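Local coordinates for protein chymotrypsin-like serine protease (Equine arteritis virus, PDB 1MBM) that probably cleaves the viral replicase polyprotein as a chymotrypsin-like serine endopeptidase, at residues Leu29-Val34 with Asn57-Glu62; Gly112-Ala117 with Gly126-Ser131; Gly7-Ser12 with Ala41-Gly46. All coordinates share one frame; numbering follows the deposited sequence.

Contact 2 is the most buried of the three, its centre about 5 Å from the centre of the chain, whereas contact 1 is partly buried and contact 3 lies farther out, its centre about 17 Å away. Contacts 1 and 3 both belong to the N-terminal barrel: one pairs strands 25-31 and 60-65, the other strands 6-10 and 40-45. Contact 2 joins a turn to strand 123-132 in the second sheet. Contact 1 ends in a hydrogen-bonded carboxylate-imidazole pair, contact 2 relies on backbone bonds, and contact 3 is a regular ladder with an apolar inner face. H33 of contact 1 meets S114 of contact 2 in a weak bond, joining the probable catalytic residues.

Contact 1 (Leu29-Val34 with Asn57-Glu62); sequences LTASHV and NGDFAE
D59 carries the polar end of this contact, while A61 and L29 carry its strand end. D59 CG stands anti to the backbone N (chi1 -162°), which brings OD1 to the start of the helix entered at S32. There OD1 takes two bonds from one residue. H33 N meets D59 OD1 nearly along the C-O axis at 2.9 Å, and H33 ND1 reaches the syn lone pair of D59 OD1 at 2.8 Å in an almost straight bond (162°). OD1 lies close to the plane of the imidazole, and ring and carboxylate are turned only 24° apart; this fixes the rotation of the H33 ring and would probably favour a proton on ND1. The backbone around D59 is held as well: D59 O accepts S32 N at 2.8 Å from above the carbonyl plane, and S32 OG donates to a lone pair of G58 O at 2.8 Å, gripping the type II' turn N57-F60.

Beyond the turn the chains run as antiparallel strands. A61 forms a hydrogen-bonded pair with T30, its N giving to T30 O at 2.9 Å and its O receiving T30 N at 3.0 Å. The methyl of A61 faces the same side as T30 CG2 and also touches S32 OG. On the other face L29 lies alongside E62, with CD2 3.7 Å from E62 CB, and the same methyl comes obliquely to the F60 ring, 3.7 Å from CZ.

The D59-H33 pair is consistent with the acid and base of the chymotrypsin-type triad, with S114 weakly bonded to H33 NE2. T129 OG1 holds D59 OD2 from strand 123-132, F54 of strand 48-57 packs on T30 and A61, and strand 14-22 covers L29 with S18 and W20.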
loop_
_atom_site.group_PDB
_atom_site.type_symbol
_atom_site.label_atom_id
_atom_site.label_comp_id
_atom_site.label_asym_id
_atom_site.label_seq_id
_atom_site.Cartn_x
_atom_site.Cartn_y
_atom_site.Cartn_z
ATOM N N LEU A 29 -2.727 -9.659 -6.125
ATOM C CA LEU A 29 -2.005 -8.411 -6.414
ATOM C C LEU A 29 -0.635 -8.355 -5.756
ATOM O O LEU A 29 -0.462 -8.846 -4.648
ATOM C CB LEU A 29 -2.789 -7.208 -5.910
ATOM C CG LEU A 29 -4.250 -7.117 -6.323
ATOM C CD1 LEU A 29 -4.895 -5.884 -5.677
ATOM C CD2 LEU A 29 -4.384 -7.096 -7.846
ATOM N N THR A 30 0.317 -7.721 -6.433
ATOM C CA THR A 30 1.667 -7.505 -5.910
ATOM C C THR A 30 2.320 -6.436 -6.789
ATOM O O THR A 30 1.636 -5.803 -7.614
ATOM C CB THR A 30 2.503 -8.840 -5.868
ATOM O OG1 THR A 30 3.746 -8.643 -5.178
ATOM C CG2 THR A 30 2.934 -9.299 -7.278
ATOM N N ALA A 31 3.616 -6.205 -6.588
ATOM C CA ALA A 31 4.356 -5.209 -7.360
ATOM C C ALA A 31 5.080 -5.856 -8.542
ATOM O O ALA A 31 5.650 -6.937 -8.412
ATOM C CB ALA A 31 5.354 -4.476 -6.474
ATOM N N SER A 32 5.078 -5.177 -9.684
ATOM C CA SER A 32 5.736 -5.703 -10.885
ATOM C C SER A 32 7.234 -5.976 -10.698
ATOM O O SER A 32 7.751 -6.974 -11.193
ATOM C CB SER A 32 5.522 -4.757 -12.065
ATOM O OG SER A 32 4.138 -4.504 -12.246
ATOM N N HIS A 33 7.936 -5.102 -9.984
ATOM C CA HIS A 33 9.376 -5.296 -9.820
ATOM C C HIS A 33 9.701 -6.490 -8.903
ATOM O O HIS A 33 10.804 -7.018 -8.935
ATOM C CB HIS A 33 10.069 -4.013 -9.355
ATOM C CG HIS A 33 9.838 -3.683 -7.916
ATOM N ND1 HIS A 33 8.720 -3.003 -7.480
ATOM C CD2 HIS A 33 10.589 -3.920 -6.814
ATOM C CE1 HIS A 33 8.787 -2.848 -6.170
ATOM N NE2 HIS A 33 9.909 -3.397 -5.741
ATOM N N VAL A 34 8.736 -6.903 -8.086
ATOM C CA VAL A 34 8.880 -8.107 -7.280
ATOM C C VAL A 34 8.769 -9.327 -8.206
ATOM O O VAL A 34 9.532 -10.297 -8.086
ATOM C CB VAL A 34 7.807 -8.168 -6.178
ATOM C CG1 VAL A 34 7.700 -9.577 -5.590
ATOM C CG2 VAL A 34 8.117 -7.142 -5.089
ATOM N N ASN A 57 0.721 -3.045 -15.060
ATOM C CA ASN A 57 0.498 -1.663 -15.445
ATOM C C ASN A 57 1.445 -0.840 -14.574
ATOM O O ASN A 57 1.155 -0.557 -13.407
ATOM C CB ASN A 57 -0.959 -1.245 -15.239
ATOM C CG ASN A 57 -1.277 0.069 -15.931
ATOM O OD1 ASN A 57 -0.371 0.839 -16.250
ATOM N ND2 ASN A 57 -2.556 0.325 -16.180
ATOM N N GLY A 58 2.584 -0.449 -15.136
ATOM C CA GLY A 58 3.612 0.168 -14.320
ATOM C C GLY A 58 3.995 -0.860 -13.271
ATOM O O GLY A 58 4.104 -2.049 -13.584
ATOM N N ASP A 59 4.151 -0.428 -12.021
ATOM C CA ASP A 59 4.547 -1.348 -10.946
ATOM C C ASP A 59 3.366 -2.103 -10.309
ATOM O O ASP A 59 3.557 -2.847 -9.355
ATOM C CB ASP A 59 5.357 -0.606 -9.872
ATOM C CG ASP A 59 6.155 -1.543 -8.965
ATOM O OD1 ASP A 59 6.837 -2.480 -9.462
ATOM O OD2 ASP A 59 6.167 -1.399 -7.729
ATOM N N PHE A 60 2.151 -1.897 -10.817
ATOM C CA PHE A 60 0.968 -2.627 -10.329
ATOM C C PHE A 60 0.846 -3.957 -11.074
ATOM O O PHE A 60 0.726 -3.958 -12.294
ATOM C CB PHE A 60 -0.316 -1.812 -10.569
ATOM C CG PHE A 60 -1.551 -2.432 -9.951
ATOM C CD1 PHE A 60 -2.299 -3.375 -10.649
ATOM C CD2 PHE A 60 -1.952 -2.076 -8.667
ATOM C CE1 PHE A 60 -3.442 -3.949 -10.084
ATOM C CE2 PHE A 60 -3.082 -2.648 -8.098
ATOM C CZ PHE A 60 -3.827 -3.583 -8.809
ATOM N N ALA A 61 0.873 -5.076 -10.349
ATOM C CA ALA A 61 0.810 -6.404 -10.973
ATOM C C ALA A 61 -0.378 -7.232 -10.489
ATOM O O ALA A 61 -0.596 -7.380 -9.295
ATOM C CB ALA A 61 2.110 -7.166 -10.728
ATOM N N GLU A 62 -1.135 -7.792 -11.421
ATOM C CA GLU A 62 -2.313 -8.571 -11.065
ATOM C C GLU A 62 -2.337 -9.928 -11.755
ATOM O O GLU A 62 -2.172 -10.013 -12.982
ATOM C CB GLU A 62 -3.585 -7.787 -11.440
ATOM C CG GLU A 62 -4.873 -8.600 -11.428
ATOM C CD GLU A 62 -6.068 -7.785 -11.923
ATOM O OE1 GLU A 62 -6.384 -6.756 -11.310
ATOM O OE2 GLU A 62 -6.678 -8.163 -12.932
#

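Contact 2 (Gly112-Ala117 with Gly126-Ser131); sequences GDSGSA and GVHTGS
The segment 112-117 carries the GDSG sequence that surrounds the nucleophile in chymotrypsin-like serine proteases, so S114 is probably the catalytic serine. D113 to S116 form a type II turn, and D113 O is gripped twice from within it, by S116 N at 3.1 Å and by S116 OG at 2.7 Å on a carbonyl lone pair. The turn is laid against strand 126-131 by two backbone bonds, both in the carbonyl planes. G115 N points at H128 O at 2.7 Å in a nearly straight bond (173°), and H128 N returns to S116 O at 2.8 Å. V127 CA also makes a CA-H...O contact with S116 O.

H128 has the largest buried share of the contact. Its CG stands anti to the backbone N (chi1 178°), which sends the ring across the turn, where CD2 lies 3.7 Å from D113 O and the ring edge meets S114 CA. By analogy with related glutamate-specific proteases, H128 probably belongs to the S1 pocket; T109 touches it and the W89 ring meets it at a steep angle. Just beyond, T129 and G130 both face Y138 in a classic beta bulge, and G130 N lies 3.7 Å above the plane of the H128 ring, offset toward its rim. S114 OG, anti to its carbonyl carbon, makes a weak hydrogen bond to S111 O, whereas the carboxylate of D113 forms a salt bridge with R197 near the C-terminus.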
loop_
_atom_site.group_PDB
_atom_site.type_symbol
_atom_site.label_atom_id
_atom_site.label_comp_id
_atom_site.label_asym_id
_atom_site.label_seq_id
_atom_site.Cartn_x
_atom_site.Cartn_y
_atom_site.Cartn_z
ATOM N N GLY A 112 11.011 -5.885 1.692
ATOM C CA GLY A 112 10.077 -7.000 1.671
ATOM C C GLY A 112 8.599 -6.625 1.622
ATOM O O GLY A 112 7.757 -7.465 1.281
ATOM N N ASP A 113 8.275 -5.366 1.936
ATOM C CA ASP A 113 6.886 -4.909 1.927
ATOM C C ASP A 113 6.424 -4.476 0.547
ATOM O O ASP A 113 5.255 -4.121 0.384
ATOM C CB ASP A 113 6.670 -3.718 2.869
ATOM C CG ASP A 113 6.912 -4.056 4.326
ATOM O OD1 ASP A 113 6.683 -5.214 4.731
ATOM O OD2 ASP A 113 7.327 -3.205 5.142
ATOM N N SER A 114 7.329 -4.460 -0.432
ATOM C CA SER A 114 6.938 -4.093 -1.796
ATOM C C SER A 114 5.825 -5.029 -2.248
ATOM O O SER A 114 5.891 -6.237 -2.027
ATOM C CB SER A 114 8.132 -4.161 -2.752
ATOM O OG SER A 114 8.977 -3.033 -2.575
ATOM N N GLY A 115 4.788 -4.464 -2.846
ATOM C CA GLY A 115 3.661 -5.258 -3.284
ATOM C C GLY A 115 2.477 -5.308 -2.334
ATOM O O GLY A 115 1.402 -5.751 -2.744
ATOM N N SER A 116 2.670 -4.901 -1.075
ATOM C CA SER A 116 1.574 -4.875 -0.100
ATOM C C SER A 116 0.411 -4.057 -0.643
ATOM O O SER A 116 0.610 -2.998 -1.236
ATOM C CB SER A 116 2.002 -4.254 1.247
ATOM O OG SER A 116 3.130 -4.919 1.825
ATOM N N ALA A 117 -0.803 -4.544 -0.440
ATOM C CA ALA A 117 -1.972 -3.788 -0.869
ATOM C C ALA A 117 -2.035 -2.578 0.036
ATOM O O ALA A 117 -1.721 -2.671 1.225
ATOM C CB ALA A 117 -3.241 -4.616 -0.717
ATOM N N GLY A 126 -4.038 0.838 -4.274
ATOM C CA GLY A 126 -2.818 0.540 -5.009
ATOM C C GLY A 126 -1.944 -0.501 -4.330
ATOM O O GLY A 126 -2.367 -1.139 -3.365
ATOM N N VAL A 127 -0.741 -0.704 -4.853
ATOM C CA VAL A 127 0.220 -1.587 -4.200
ATOM C C VAL A 127 1.419 -0.743 -3.787
ATOM O O VAL A 127 1.709 0.281 -4.408
ATOM C CB VAL A 127 0.694 -2.770 -5.097
ATOM C CG1 VAL A 127 -0.454 -3.740 -5.388
ATOM C CG2 VAL A 127 1.323 -2.270 -6.398
ATOM N N HIS A 128 2.115 -1.167 -2.737
ATOM C CA HIS A 128 3.289 -0.440 -2.286
ATOM C C HIS A 128 4.455 -0.690 -3.239
ATOM O O HIS A 128 4.863 -1.831 -3.448
ATOM C CB HIS A 128 3.677 -0.838 -0.855
ATOM C CG HIS A 128 4.911 -0.152 -0.366
ATOM N ND1 HIS A 128 4.932 1.187 -0.033
ATOM C CD2 HIS A 128 6.175 -0.602 -0.198
ATOM C CE1 HIS A 128 6.149 1.520 0.353
ATOM N NE2 HIS A 128 6.922 0.451 0.262
ATOM N N THR A 129 5.007 0.398 -3.768
ATOM C CA THR A 129 6.058 0.359 -4.782
ATOM C C THR A 129 7.467 0.544 -4.235
ATOM O O THR A 129 8.402 -0.129 -4.664
ATOM C CB THR A 129 5.735 1.432 -5.849
ATOM O OG1 THR A 129 4.652 0.960 -6.657
ATOM C CG2 THR A 129 6.884 1.634 -6.847
ATOM N N GLY A 130 7.638 1.442 -3.280
ATOM C CA GLY A 130 8.973 1.654 -2.750
ATOM C C GLY A 130 9.007 2.731 -1.696
ATOM O O GLY A 130 7.994 3.329 -1.371
ATOM N N SER A 131 10.193 3.016 -1.189
ATOM C CA SER A 131 10.289 3.960 -0.098
ATOM C C SER A 131 11.437 4.937 -0.265
ATOM O O SER A 131 12.288 4.781 -1.134
ATOM C CB SER A 131 10.506 3.182 1.190
ATOM O OG SER A 131 11.780 2.567 1.143
#

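Contact 3 (Gly7-Ser12 with Ala41-Gly46); sequences GFVAGS and ATLKIG
A10 O is held by two donors: T42 N at 2.9 Å in a nearly straight bond (171°), and, weakly, a water at 3.4 Å. T42 N approaches from above the carbonyl plane, and the same water lies 3.0 Å from T42 OG1, which is itself hydrogen-bonded to T51 on the next strand. A10 N answers to T42 O at 2.9 Å, completing one hydrogen-bonded pair. A second pair follows at F8 and K44, whose shortest link, K44 N to F8 O at 2.7 Å, runs almost along the C=O axis.

These antiparallel strands close the six-stranded barrel of the chymotrypsin-like N-terminal half, since 6-10 and 40-45 stand at the two ends of the strand order and meet here. One face of the seam is apolar. V9 sits in a non-hydrogen-bonded pair with L43, and its branches divide the work: CG1, anti to the backbone N, meets A41 CB at 3.9 Å, while CG2 meets L43 CD1 at 4.1 Å, the two side chains crossing obliquely. L43, with CG also anti to its backbone N (chi1 165°), packs on V19, V28 and L52 of other barrel strands, and T30 lies against V9. On the opposite face F8 and K44 set their CB atoms side by side, the lysine chain extended to its amine. At the end of the ladder G7 brings its CA to 3.3 Å from K44 O, and it also packs against I45 CB.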
loop_
_atom_site.group_PDB
_atom_site.type_symbol
_atom_site.label_atom_id
_atom_site.label_comp_id
_atom_site.label_asym_id
_atom_site.label_seq_id
_atom_site.Cartn_x
_atom_site.Cartn_y
_atom_site.Cartn_z
ATOM N N GLY A 7 -0.103 -12.558 1.624
ATOM C CA GLY A 7 0.921 -13.573 1.470
ATOM C C GLY A 7 2.270 -13.057 1.001
ATOM O O GLY A 7 2.448 -11.859 0.759
ATOM N N PHE A 8 3.227 -13.978 0.892
ATOM C CA PHE A 8 4.572 -13.669 0.429
ATOM C C PHE A 8 4.683 -13.996 -1.057
ATOM O O PHE A 8 4.152 -14.996 -1.514
ATOM C CB PHE A 8 5.604 -14.506 1.191
ATOM C CG PHE A 8 5.777 -14.112 2.631
ATOM C CD1 PHE A 8 6.585 -13.039 2.977
ATOM C CD2 PHE A 8 5.157 -14.830 3.640
ATOM C CE1 PHE A 8 6.759 -12.679 4.300
ATOM C CE2 PHE A 8 5.327 -14.477 4.970
ATOM C CZ PHE A 8 6.131 -13.404 5.300
ATOM N N VAL A 9 5.383 -13.150 -1.807
ATOM C CA VAL A 9 5.562 -13.345 -3.248
ATOM C C VAL A 9 7.058 -13.369 -3.582
ATOM O O VAL A 9 7.810 -12.513 -3.109
ATOM C CB VAL A 9 4.874 -12.221 -4.059
ATOM C CG1 VAL A 9 5.120 -12.377 -5.540
ATOM C CG2 VAL A 9 3.348 -12.199 -3.791
ATOM N N ALA A 10 7.481 -14.366 -4.366
ATOM C CA ALA A 10 8.867 -14.479 -4.811
ATOM C C ALA A 10 8.964 -14.623 -6.335
ATOM O O ALA A 10 8.432 -15.576 -6.916
ATOM C CB ALA A 10 9.553 -15.663 -4.130
ATOM N N GLY A 11 9.653 -13.674 -6.963
ATOM C CA GLY A 11 9.919 -13.677 -8.397
ATOM C C GLY A 11 11.367 -13.256 -8.576
ATOM O O GLY A 11 12.273 -13.925 -8.068
ATOM N N SER A 12 11.601 -12.152 -9.283
ATOM C CA SER A 12 12.955 -11.614 -9.423
ATOM C C SER A 12 13.363 -10.988 -8.098
ATOM O O SER A 12 14.551 -10.820 -7.800
ATOM C CB SER A 12 13.028 -10.559 -10.528
ATOM O OG SER A 12 13.099 -11.156 -11.811
ATOM N N ALA A 41 5.825 -15.563 -10.900
ATOM C CA ALA A 41 6.175 -15.472 -9.486
ATOM C C ALA A 41 5.349 -16.422 -8.624
ATOM O O ALA A 41 4.215 -16.763 -8.949
ATOM C CB ALA A 41 6.037 -14.050 -8.985
ATOM N N THR A 42 5.919 -16.829 -7.501
ATOM C CA THR A 42 5.246 -17.785 -6.638
ATOM C C THR A 42 4.688 -17.108 -5.390
ATOM O O THR A 42 5.403 -16.386 -4.695
ATOM C CB THR A 42 6.204 -18.925 -6.263
ATOM O OG1 THR A 42 6.579 -19.663 -7.445
ATOM C CG2 THR A 42 5.473 -19.955 -5.422
ATOM N N LEU A 43 3.402 -17.341 -5.133
ATOM C CA LEU A 43 2.707 -16.816 -3.961
ATOM C C LEU A 43 2.693 -17.884 -2.866
ATOM O O LEU A 43 2.447 -19.060 -3.129
ATOM C CB LEU A 43 1.261 -16.463 -4.318
ATOM C CG LEU A 43 0.288 -16.247 -3.156
ATOM C CD1 LEU A 43 0.643 -14.964 -2.408
ATOM C CD2 LEU A 43 -1.155 -16.194 -3.654
ATOM N N LYS A 44 2.975 -17.469 -1.642
ATOM C CA LYS A 44 2.896 -18.355 -0.499
ATOM C C LYS A 44 1.888 -17.741 0.466
ATOM O O LYS A 44 2.099 -16.633 0.946
ATOM C CB LYS A 44 4.253 -18.468 0.178
ATOM C CG LYS A 44 4.258 -19.335 1.430
ATOM C CD LYS A 44 5.594 -19.234 2.142
ATOM C CE LYS A 44 5.441 -19.446 3.635
ATOM N NZ LYS A 44 6.705 -19.161 4.368
ATOM N N ILE A 45 0.803 -18.463 0.736
ATOM C CA ILE A 45 -0.217 -18.026 1.687
ATOM C C ILE A 45 -0.875 -19.246 2.347
ATOM O O ILE A 45 -1.270 -20.193 1.665
ATOM C CB ILE A 45 -1.249 -17.079 1.015
ATOM C CG1 ILE A 45 -2.221 -16.508 2.055
ATOM C CG2 ILE A 45 -1.977 -17.764 -0.127
ATOM C CD1 ILE A 45 -3.108 -15.423 1.501
ATOM N N GLY A 46 -0.976 -19.228 3.673
ATOM C CA GLY A 46 -1.469 -20.386 4.402
ATOM C C GLY A 46 -0.544 -21.550 4.082
ATOM O O GLY A 46 0.675 -21.408 4.149
HETATM O O HOH W 1 8.868 -18.328 -8.907
#